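PDB 4EVF: giardin subunit alpha-1, which is an annexin of Giardia that binds calcium and, in a calcium-dependent way, phospholipids, and is involved in attachment of the parasite to the intestinal mucosa. Local coordinates for residues M227-A232 with K263-I268; Y233-A238 with K246-I251; V149-S154 with F178-S183. One frame throughout, in Å; residues are numbered along the deposited sequence.

Overall arrangement
Contacts 1 and 2 share helix 227-240 of the predicted fourth annexin repeat. Contact 2 is the buried one: it packs that helix against helix 245-255, largely through apolar side chains and one arginine. Contact 1 is partly buried and smaller. It sets the first turns of helix 227-240 against 263-268, with alanine methyls, the edge of the Tyr266 ring and an oblique approach to His228, and no hydrogen bond across. The two touch where the Tyr266 hydroxyl meets Asn236. Contact 3 lies at the surface, its centre about 23 Å from that of contact 1 and 28 Å from that of contact 2. It joins a loop to a helix end by a backbone hydrogen bond and a shared water.

Contact 1: residues M227-A232 with K263-I268; sequences MHRLAA and KHAYKI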
loop_
_atom_site.group_PDB
_atom_site.type_symbol
_atom_site.label_atom_id
_atom_site.label_comp_id
_atom_site.label_asym_id
_atom_site.label_seq_id
_atom_site.Cartn_x
_atom_site.Cartn_y
_atom_site.Cartn_z
ATOM N N MET A 227 6.306 -3.142 -5.703
ATOM C CA MET A 227 5.343 -2.911 -4.640
ATOM C C MET A 227 5.774 -3.530 -3.300
ATOM O O MET A 227 5.488 -2.967 -2.241
ATOM C CB MET A 227 3.968 -3.431 -5.059
ATOM C CG MET A 227 3.282 -2.573 -6.109
ATOM S SD MET A 227 2.838 -0.936 -5.482
ATOM C CE MET A 227 2.827 0.005 -7.004
ATOM N N HIS A 228 6.450 -4.679 -3.346
ATOM C CA HIS A 228 6.926 -5.337 -2.119
ATOM C C HIS A 228 8.059 -4.559 -1.458
ATOM O O HIS A 228 8.256 -4.646 -0.244
ATOM C CB HIS A 228 7.380 -6.783 -2.391
ATOM C CG HIS A 228 8.643 -6.888 -3.193
ATOM N ND1 HIS A 228 8.704 -6.570 -4.535
ATOM C CD2 HIS A 228 9.887 -7.295 -2.847
ATOM C CE1 HIS A 228 9.935 -6.764 -4.976
ATOM N NE2 HIS A 228 10.672 -7.208 -3.973
ATOM N N ARG A 229 8.792 -3.798 -2.265
ATOM C CA ARG A 229 9.862 -2.948 -1.750
ATOM C C ARG A 229 9.315 -1.666 -1.125
ATOM O O ARG A 229 9.876 -1.161 -0.161
ATOM C CB ARG A 229 10.892 -2.643 -2.842
ATOM C CG ARG A 229 11.625 -3.887 -3.323
ATOM C CD ARG A 229 12.648 -3.582 -4.387
ATOM N NE ARG A 229 13.862 -2.992 -3.824
ATOM C CZ ARG A 229 15.015 -2.894 -4.481
ATOM N NH1 ARG A 229 15.111 -3.357 -5.722
ATOM N NH2 ARG A 229 16.072 -2.341 -3.897
ATOM N N LEU A 230 8.233 -1.129 -1.680
ATOM C CA LEU A 230 7.556 -0.018 -1.029
ATOM C C LEU A 230 6.899 -0.514 0.264
ATOM O O LEU A 230 6.959 0.159 1.302
ATOM C CB LEU A 230 6.522 0.646 -1.954
ATOM C CG LEU A 230 5.778 1.826 -1.321
ATOM C CD1 LEU A 230 6.769 2.917 -0.849
ATOM C CD2 LEU A 230 4.738 2.426 -2.249
ATOM N N ALA A 231 6.265 -1.690 0.194
ATOM C CA ALA A 231 5.698 -2.323 1.384
ATOM C C ALA A 231 6.731 -2.453 2.514
ATOM O O ALA A 231 6.452 -2.108 3.661
ATOM C CB ALA A 231 5.122 -3.692 1.036
ATOM N N ALA A 232 7.912 -2.969 2.190
ATOM C CA ALA A 232 8.981 -3.111 3.187
ATOM C C ALA A 232 9.258 -1.776 3.887
ATOM O O ALA A 232 9.321 -1.704 5.117
ATOM C CB ALA A 232 10.236 -3.614 2.539
ATOM N N LYS A 263 9.107 -9.283 3.303
ATOM C CA LYS A 263 10.015 -9.766 4.344
ATOM C C LYS A 263 11.470 -9.909 3.871
ATOM O O LYS A 263 12.410 -9.716 4.647
ATOM C CB LYS A 263 9.500 -11.063 4.974
ATOM C CG LYS A 263 9.188 -12.154 3.989
ATOM C CD LYS A 263 8.537 -13.348 4.683
ATOM C CE LYS A 263 7.856 -14.253 3.663
ATOM N NZ LYS A 263 7.314 -15.488 4.288
ATOM N N HIS A 264 11.654 -10.227 2.594
ATOM C CA HIS A 264 12.988 -10.403 2.033
ATOM C C HIS A 264 13.618 -9.054 1.722
ATOM O O HIS A 264 14.809 -8.832 1.982
ATOM C CB HIS A 264 12.921 -11.286 0.786
ATOM C CG HIS A 264 12.288 -12.622 1.040
ATOM N ND1 HIS A 264 12.940 -13.640 1.707
ATOM C CD2 HIS A 264 11.053 -13.099 0.743
ATOM C CE1 HIS A 264 12.139 -14.687 1.800
ATOM N NE2 HIS A 264 10.991 -14.386 1.220
ATOM N N ALA A 265 12.811 -8.147 1.187
ATOM C CA ALA A 265 13.278 -6.802 0.891
ATOM C C ALA A 265 13.496 -6.021 2.178
ATOM O O ALA A 265 14.177 -4.997 2.189
ATOM C CB ALA A 265 12.283 -6.078 0.001
ATOM N N TYR A 266 12.898 -6.505 3.259
ATOM C CA TYR A 266 12.997 -5.837 4.555
ATOM C C TYR A 266 14.391 -5.978 5.175
ATOM O O TYR A 266 14.757 -5.228 6.085
ATOM C CB TYR A 266 11.938 -6.376 5.519
ATOM C CG TYR A 266 11.771 -5.513 6.747
ATOM C CD1 TYR A 266 10.858 -4.461 6.758
ATOM C CD2 TYR A 266 12.543 -5.727 7.884
ATOM C CE1 TYR A 266 10.708 -3.653 7.870
ATOM C CE2 TYR A 266 12.396 -4.920 9.008
ATOM C CZ TYR A 266 11.482 -3.887 8.989
ATOM O OH TYR A 266 11.315 -3.084 10.087
ATOM N N LYS A 267 15.162 -6.936 4.677
ATOM C CA LYS A 267 16.479 -7.241 5.241
ATOM C C LYS A 267 17.419 -6.039 5.269
ATOM O O LYS A 267 18.356 -6.000 6.072
ATOM C CB LYS A 267 17.124 -8.415 4.507
ATOM C CG LYS A 267 16.363 -9.710 4.681
ATOM N N ILE A 268 17.170 -5.055 4.411
ATOM C CA ILE A 268 17.971 -3.837 4.435
ATOM C C ILE A 268 17.696 -3.002 5.695
ATOM O O ILE A 268 18.495 -2.147 6.063
ATOM C CB ILE A 268 17.763 -2.967 3.174
ATOM C CG1 ILE A 268 16.332 -2.446 3.107
ATOM C CG2 ILE A 268 18.100 -3.756 1.917
ATOM C CD1 ILE A 268 16.041 -1.644 1.869
#
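The Tyr266 ring meets Ala232 at its edge. The carbonyl oxygen of Ala232 lies near the ring plane, 3.6 Å from Tyr266 CD1 and equally close to CE1. The ring also stands edge-to-face with Tyr269. The second flat group is the His228 imidazole. Arg229 CG lies over one of its faces, toward the rim. Ala265 CB approaches the same ring obliquely, 3.9 Å from His228 CD2. His228 CG sits between the backbone N and the carbonyl carbon (chi1 70°), and the ring it carries has CD2 nearest Ala265.

Ala265 CB also touches the aliphatic part of Arg229, 4.0 Å from its CG. One turn after His228 along helix 227-240, Ala232 CB packs against Ala265 CB at 4.1 Å and against the backbone where Ala265 joins Tyr266. With methyl side chains at Ala232 and Ala265, the backbones can come close: Ala232 CA is 5.0 Å from Tyr266 CA. The contact joins the N-terminal part of helix 227-240 to the short helix 262-265 and the turn after it, within the predicted fourth annexin repeat.

No hydrogen bond crosses between the segments. The polar end of Tyr266 is held elsewhere, by Asp275 and by Asn236 of contact 2. The chemistry is therefore mainly van der Waals packing, with aromatic C-H groups of Tyr266 facing a helix carbonyl, an arrangement that is probably mildly favourable electrostatically.

Contact 2: residues Y233-A238 with K246-I251; sequences YLINCA and KRMRRI
Leu234 and Arg247 meet between two neighbouring helices of an annexin repeat, the predicted fourth. The helices run nearly antiparallel, at 156°, with local axes 9.5 Å apart. Arg247 CG is anti to the backbone N (chi1 168°), and the chain then bends at chi2 and chi3. Its guanidinium comes to lie beside helix 227-240. Leu234 CD2 sits over one face of this group, toward the rim, 3.6 Å from Arg247 NH1. Cys237 CB approaches obliquely, 3.5 Å from Arg247 NH2. The buried charge is paired outside the two segments, by a salt bridge from NH1 to Asp97.

Met248 is bent at chi2 and chi3, and its chain crosses that of Ile235 at about a right angle. Its SD lies 3.8 Å from Ile235 CG1, and its CG packs 3.9 Å from Ala238 CB. Trp292 of helix 284-292 touches both Ile235 and Met248. Ile251 has CG1 between the backbone N and the carbonyl carbon (chi1 78°). Its CD1 lies 4.2 Å from Leu234 CB and closer, at 3.7 Å, to Ile235 CG1.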
loop_
_atom_site.group_PDB
_atom_site.type_symbol
_atom_site.label_atom_id
_atom_site.label_comp_id
_atom_site.label_asym_id
_atom_site.label_seq_id
_atom_site.Cartn_x
_atom_site.Cartn_y
_atom_site.Cartn_z
ATOM N N TYR A 233 9.441 -0.736 3.079
ATOM C CA TYR A 233 9.705 0.617 3.564
ATOM C C TYR A 233 8.581 1.194 4.435
ATOM O O TYR A 233 8.819 1.792 5.489
ATOM C CB TYR A 233 9.957 1.542 2.369
ATOM C CG TYR A 233 10.074 3.006 2.757
ATOM C CD1 TYR A 233 11.127 3.448 3.556
ATOM C CD2 TYR A 233 9.144 3.943 2.322
ATOM C CE1 TYR A 233 11.248 4.775 3.915
ATOM C CE2 TYR A 233 9.258 5.290 2.684
ATOM C CZ TYR A 233 10.316 5.692 3.484
ATOM O OH TYR A 233 10.454 7.019 3.859
ATOM N N LEU A 234 7.348 1.050 3.972
ATOM C CA LEU A 234 6.223 1.548 4.730
ATOM C C LEU A 234 6.003 0.704 5.991
ATOM O O LEU A 234 5.603 1.223 7.019
ATOM C CB LEU A 234 4.967 1.597 3.846
ATOM C CG LEU A 234 4.869 2.642 2.715
ATOM C CD1 LEU A 234 3.617 2.520 1.832
ATOM C CD2 LEU A 234 5.044 4.070 3.217
ATOM N N ILE A 235 6.427 -0.488 6.082
ATOM C CA ILE A 235 6.314 -1.264 7.328
ATOM C C ILE A 235 7.378 -0.838 8.316
ATOM O O ILE A 235 7.116 -0.709 9.511
ATOM C CB ILE A 235 6.412 -2.773 7.058
ATOM C CG1 ILE A 235 5.115 -3.254 6.406
ATOM C CG2 ILE A 235 6.686 -3.556 8.337
ATOM C CD1 ILE A 235 5.198 -4.691 5.913
ATOM N N ASN A 236 8.575 -0.585 7.802
ATOM C CA ASN A 236 9.647 -0.067 8.637
ATOM C C ASN A 236 9.281 1.312 9.240
ATOM O O ASN A 236 9.507 1.559 10.428
ATOM C CB ASN A 236 10.952 -0.035 7.837
ATOM C CG ASN A 236 12.131 0.429 8.663
ATOM O OD1 ASN A 236 12.612 1.552 8.489
ATOM N ND2 ASN A 236 12.604 -0.430 9.567
ATOM N N CYS A 237 8.705 2.189 8.418
ATOM C CA CYS A 237 8.198 3.473 8.881
ATOM C C CYS A 237 7.206 3.274 10.022
ATOM O O CYS A 237 7.312 3.928 11.060
ATOM C CB CYS A 237 7.533 4.263 7.744
ATOM S SG CYS A 237 8.623 4.801 6.387
ATOM N N ALA A 238 6.244 2.370 9.836
ATOM C CA ALA A 238 5.273 2.080 10.887
ATOM C C ALA A 238 5.951 1.587 12.160
ATOM O O ALA A 238 5.548 1.942 13.269
ATOM C CB ALA A 238 4.228 1.047 10.403
ATOM N N LYS A 246 -2.541 2.294 12.491
ATOM C CA LYS A 246 -3.407 2.715 11.386
ATOM C C LYS A 246 -2.793 2.414 10.014
ATOM O O LYS A 246 -3.484 1.907 9.133
ATOM C CB LYS A 246 -3.812 4.186 11.517
ATOM C CG LYS A 246 -4.551 4.490 12.813
ATOM C CD LYS A 246 -5.660 5.500 12.599
ATOM C CE LYS A 246 -5.121 6.820 12.084
ATOM N NZ LYS A 246 -6.115 7.530 11.216
ATOM N N ARG A 247 -1.501 2.706 9.855
ATOM C CA ARG A 247 -0.772 2.344 8.634
ATOM C C ARG A 247 -0.704 0.839 8.417
ATOM O O ARG A 247 -0.854 0.363 7.292
ATOM C CB ARG A 247 0.656 2.889 8.659
ATOM C CG ARG A 247 1.551 2.297 7.568
ATOM C CD ARG A 247 1.982 3.367 6.567
ATOM N NE ARG A 247 3.046 4.170 7.126
ATOM C CZ ARG A 247 3.478 5.331 6.646
ATOM N NH1 ARG A 247 2.938 5.894 5.566
ATOM N NH2 ARG A 247 4.466 5.932 7.275
ATOM N N MET A 248 -0.449 0.085 9.476
ATOM C CA MET A 248 -0.338 -1.354 9.307
ATOM C C MET A 248 -1.676 -1.934 8.874
ATOM O O MET A 248 -1.717 -2.872 8.075
ATOM C CB MET A 248 0.207 -2.044 10.562
ATOM C CG MET A 248 1.727 -1.898 10.709
ATOM S SD MET A 248 2.673 -2.312 9.222
ATOM C CE MET A 248 2.540 -4.106 9.269
ATOM N N ARG A 249 -2.759 -1.349 9.366
ATOM C CA ARG A 249 -4.092 -1.820 9.007
ATOM C C ARG A 249 -4.422 -1.474 7.554
ATOM O O ARG A 249 -4.987 -2.291 6.820
ATOM C CB ARG A 249 -5.157 -1.240 9.939
ATOM C CG ARG A 249 -6.565 -1.616 9.506
ATOM C CD ARG A 249 -7.533 -0.453 9.653
ATOM N NE ARG A 249 -8.735 -0.642 8.838
ATOM C CZ ARG A 249 -9.810 0.136 8.902
ATOM N NH1 ARG A 249 -9.844 1.143 9.758
ATOM N NH2 ARG A 249 -10.857 -0.103 8.121
ATOM N N ARG A 250 -4.069 -0.259 7.142
ATOM C CA ARG A 250 -4.272 0.129 5.755
ATOM C C ARG A 250 -3.537 -0.818 4.813
ATOM O O ARG A 250 -4.171 -1.496 4.014
ATOM C CB ARG A 250 -3.872 1.586 5.508
ATOM C CG ARG A 250 -4.817 2.589 6.187
ATOM C CD ARG A 250 -4.527 4.015 5.733
ATOM N NE ARG A 250 -3.166 4.436 6.072
ATOM C CZ ARG A 250 -2.848 5.168 7.141
ATOM N NH1 ARG A 250 -3.792 5.573 7.979
ATOM N NH2 ARG A 250 -1.581 5.510 7.359
ATOM N N ILE A 251 -2.216 -0.902 4.925
ATOM C CA ILE A 251 -1.450 -1.661 3.935
ATOM C C ILE A 251 -1.616 -3.178 4.050
ATOM O O ILE A 251 -1.607 -3.888 3.038
ATOM C CB ILE A 251 0.054 -1.261 3.898
ATOM C CG1 ILE A 251 0.839 -1.874 5.057
ATOM C CG2 ILE A 251 0.222 0.259 3.900
ATOM C CD1 ILE A 251 2.260 -1.314 5.150
#

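Contact 3: residues V149-S154 with F178-S183; sequences VSRPGS and FGTVPS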
loop_
_atom_site.group_PDB
_atom_site.type_symbol
_atom_site.label_atom_id
_atom_site.label_comp_id
_atom_site.label_asym_id
_atom_site.label_seq_id
_atom_site.Cartn_x
_atom_site.Cartn_y
_atom_site.Cartn_z
ATOM N N VAL A 149 4.167 5.597 -20.028
ATOM C CA VAL A 149 4.581 5.787 -21.415
ATOM C C VAL A 149 6.035 5.388 -21.556
ATOM O O VAL A 149 6.904 5.913 -20.853
ATOM C CB VAL A 149 4.434 7.264 -21.842
ATOM C CG1 VAL A 149 5.123 7.512 -23.178
ATOM C CG2 VAL A 149 2.960 7.671 -21.900
ATOM N N SER A 150 6.305 4.458 -22.459
ATOM C CA SER A 150 7.666 4.006 -22.670
ATOM C C SER A 150 8.585 5.185 -22.936
ATOM O O SER A 150 8.202 6.159 -23.587
ATOM C CB SER A 150 7.734 3.017 -23.834
ATOM O OG SER A 150 9.079 2.653 -24.078
ATOM N N ARG A 151 9.804 5.103 -22.421
ATOM C CA ARG A 151 10.757 6.192 -22.593
ATOM C C ARG A 151 11.651 6.030 -23.826
ATOM O O ARG A 151 12.050 4.921 -24.174
ATOM C CB ARG A 151 11.549 6.415 -21.305
ATOM C CG ARG A 151 10.607 6.861 -20.197
ATOM C CD ARG A 151 11.271 7.613 -19.109
ATOM N NE ARG A 151 11.787 8.918 -19.509
ATOM C CZ ARG A 151 11.091 10.055 -19.507
ATOM N NH1 ARG A 151 9.804 10.069 -19.187
ATOM N NH2 ARG A 151 11.685 11.183 -19.854
ATOM N N PRO A 152 11.953 7.159 -24.490
ATOM C CA PRO A 152 12.658 7.225 -25.777
ATOM C C PRO A 152 13.985 6.465 -25.800
ATOM O O PRO A 152 14.188 5.631 -26.684
ATOM C CB PRO A 152 12.910 8.730 -25.960
ATOM C CG PRO A 152 12.764 9.329 -24.587
ATOM C CD PRO A 152 11.698 8.501 -23.938
ATOM N N GLY A 153 14.868 6.738 -24.846
ATOM C CA GLY A 153 16.217 6.211 -24.922
ATOM C C GLY A 153 16.488 4.895 -24.222
ATOM O O GLY A 153 15.572 4.221 -23.743
ATOM N N SER A 154 17.769 4.531 -24.180
ATOM C CA SER A 154 18.245 3.382 -23.425
ATOM C C SER A 154 18.285 3.743 -21.943
ATOM O O SER A 154 18.153 4.912 -21.597
ATOM C CB SER A 154 19.657 3.054 -23.869
ATOM O OG SER A 154 20.511 4.130 -23.524
ATOM N N PHE A 178 8.787 10.457 -13.037
ATOM C CA PHE A 178 8.293 9.541 -12.019
ATOM C C PHE A 178 6.804 9.219 -12.204
ATOM O O PHE A 178 6.361 8.117 -11.884
ATOM C CB PHE A 178 8.616 10.067 -10.613
ATOM C CG PHE A 178 10.062 9.914 -10.250
ATOM C CD1 PHE A 178 10.528 8.716 -9.735
ATOM C CD2 PHE A 178 10.962 10.946 -10.460
ATOM C CE1 PHE A 178 11.865 8.552 -9.419
ATOM C CE2 PHE A 178 12.293 10.789 -10.161
ATOM C CZ PHE A 178 12.749 9.593 -9.629
ATOM N N GLY A 179 6.045 10.163 -12.754
ATOM C CA GLY A 179 4.627 9.944 -12.982
ATOM C C GLY A 179 4.242 9.098 -14.192
ATOM O O GLY A 179 3.103 8.617 -14.265
ATOM N N THR A 180 5.168 8.897 -15.136
ATOM C CA THR A 180 4.828 8.186 -16.381
ATOM C C THR A 180 5.779 7.058 -16.802
ATOM O O THR A 180 5.490 6.316 -17.753
ATOM C CB THR A 180 4.688 9.165 -17.591
ATOM O OG1 THR A 180 5.948 9.783 -17.869
ATOM C CG2 THR A 180 3.639 10.247 -17.321
ATOM N N VAL A 181 6.920 6.934 -16.140
ATOM C CA VAL A 181 7.858 5.882 -16.508
ATOM C C VAL A 181 7.285 4.522 -16.118
ATOM O O VAL A 181 6.740 4.364 -15.029
ATOM C CB VAL A 181 9.255 6.076 -15.869
ATOM C CG1 VAL A 181 9.202 5.815 -14.373
ATOM C CG2 VAL A 181 10.265 5.152 -16.523
ATOM N N PRO A 182 7.387 3.535 -17.022
ATOM C CA PRO A 182 6.926 2.190 -16.675
ATOM C C PRO A 182 7.882 1.568 -15.673
ATOM O O PRO A 182 9.075 1.832 -15.743
ATOM C CB PRO A 182 6.970 1.439 -18.017
ATOM C CG PRO A 182 6.917 2.528 -19.072
ATOM C CD PRO A 182 7.702 3.663 -18.458
ATOM N N SER A 183 7.364 0.778 -14.738
ATOM C CA SER A 183 8.208 0.152 -13.732
ATOM C C SER A 183 9.297 -0.703 -14.361
ATOM O O SER A 183 10.447 -0.694 -13.914
ATOM C CB SER A 183 7.372 -0.715 -12.788
ATOM O OG SER A 183 6.443 0.073 -12.073
HETATM O O HOH W 1 7.452 8.252 -19.648
#
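Val149 and Thr180 make a surface contact between a loop and a helix end. Segment 149-154 belongs to the loop between helix 135-145 and helix 155-167. Segment 178-183 holds the end of helix 171-180 and the turn into helix 183-196. One direct hydrogen bond joins them, from Val149 N to Thr180 O at 2.7 Å. It is nearly straight, with an angle of 165° at the hydrogen, and the donor lies in the carbonyl plane.

A water adds a second link. It donates to Val149 O at 2.7 Å and to Thr180 OG1 at 2.8 Å. It also accepts a weak bond from Arg151 NH1. Thr180 OG1 sits between its backbone N and the carbonyl carbon (chi1 65°), and it is also bonded to the carbonyl oxygen of Asp176, one turn earlier.

The setting is the all-helical annexin fold, at the predicted third repeat. Here the loop leading into helix 155-167 runs past the junction of two later helices. Pro182, the N-cap residue of helix 183-196, places its CD 3.4 Å from Val149 O. Its CG reaches the Ser150 backbone N at 3.9 Å. Glu185 of the same helix accepts hydrogen bonds from Ser150 OG and Arg151 N.

Arg151 crosses Val181 at about a right angle, with its CD 3.7 Å from Val181 CG2. The guanidinium turns its edge toward Thr180 OG1. Its NE forms a salt bridge with Glu158 of helix 155-167.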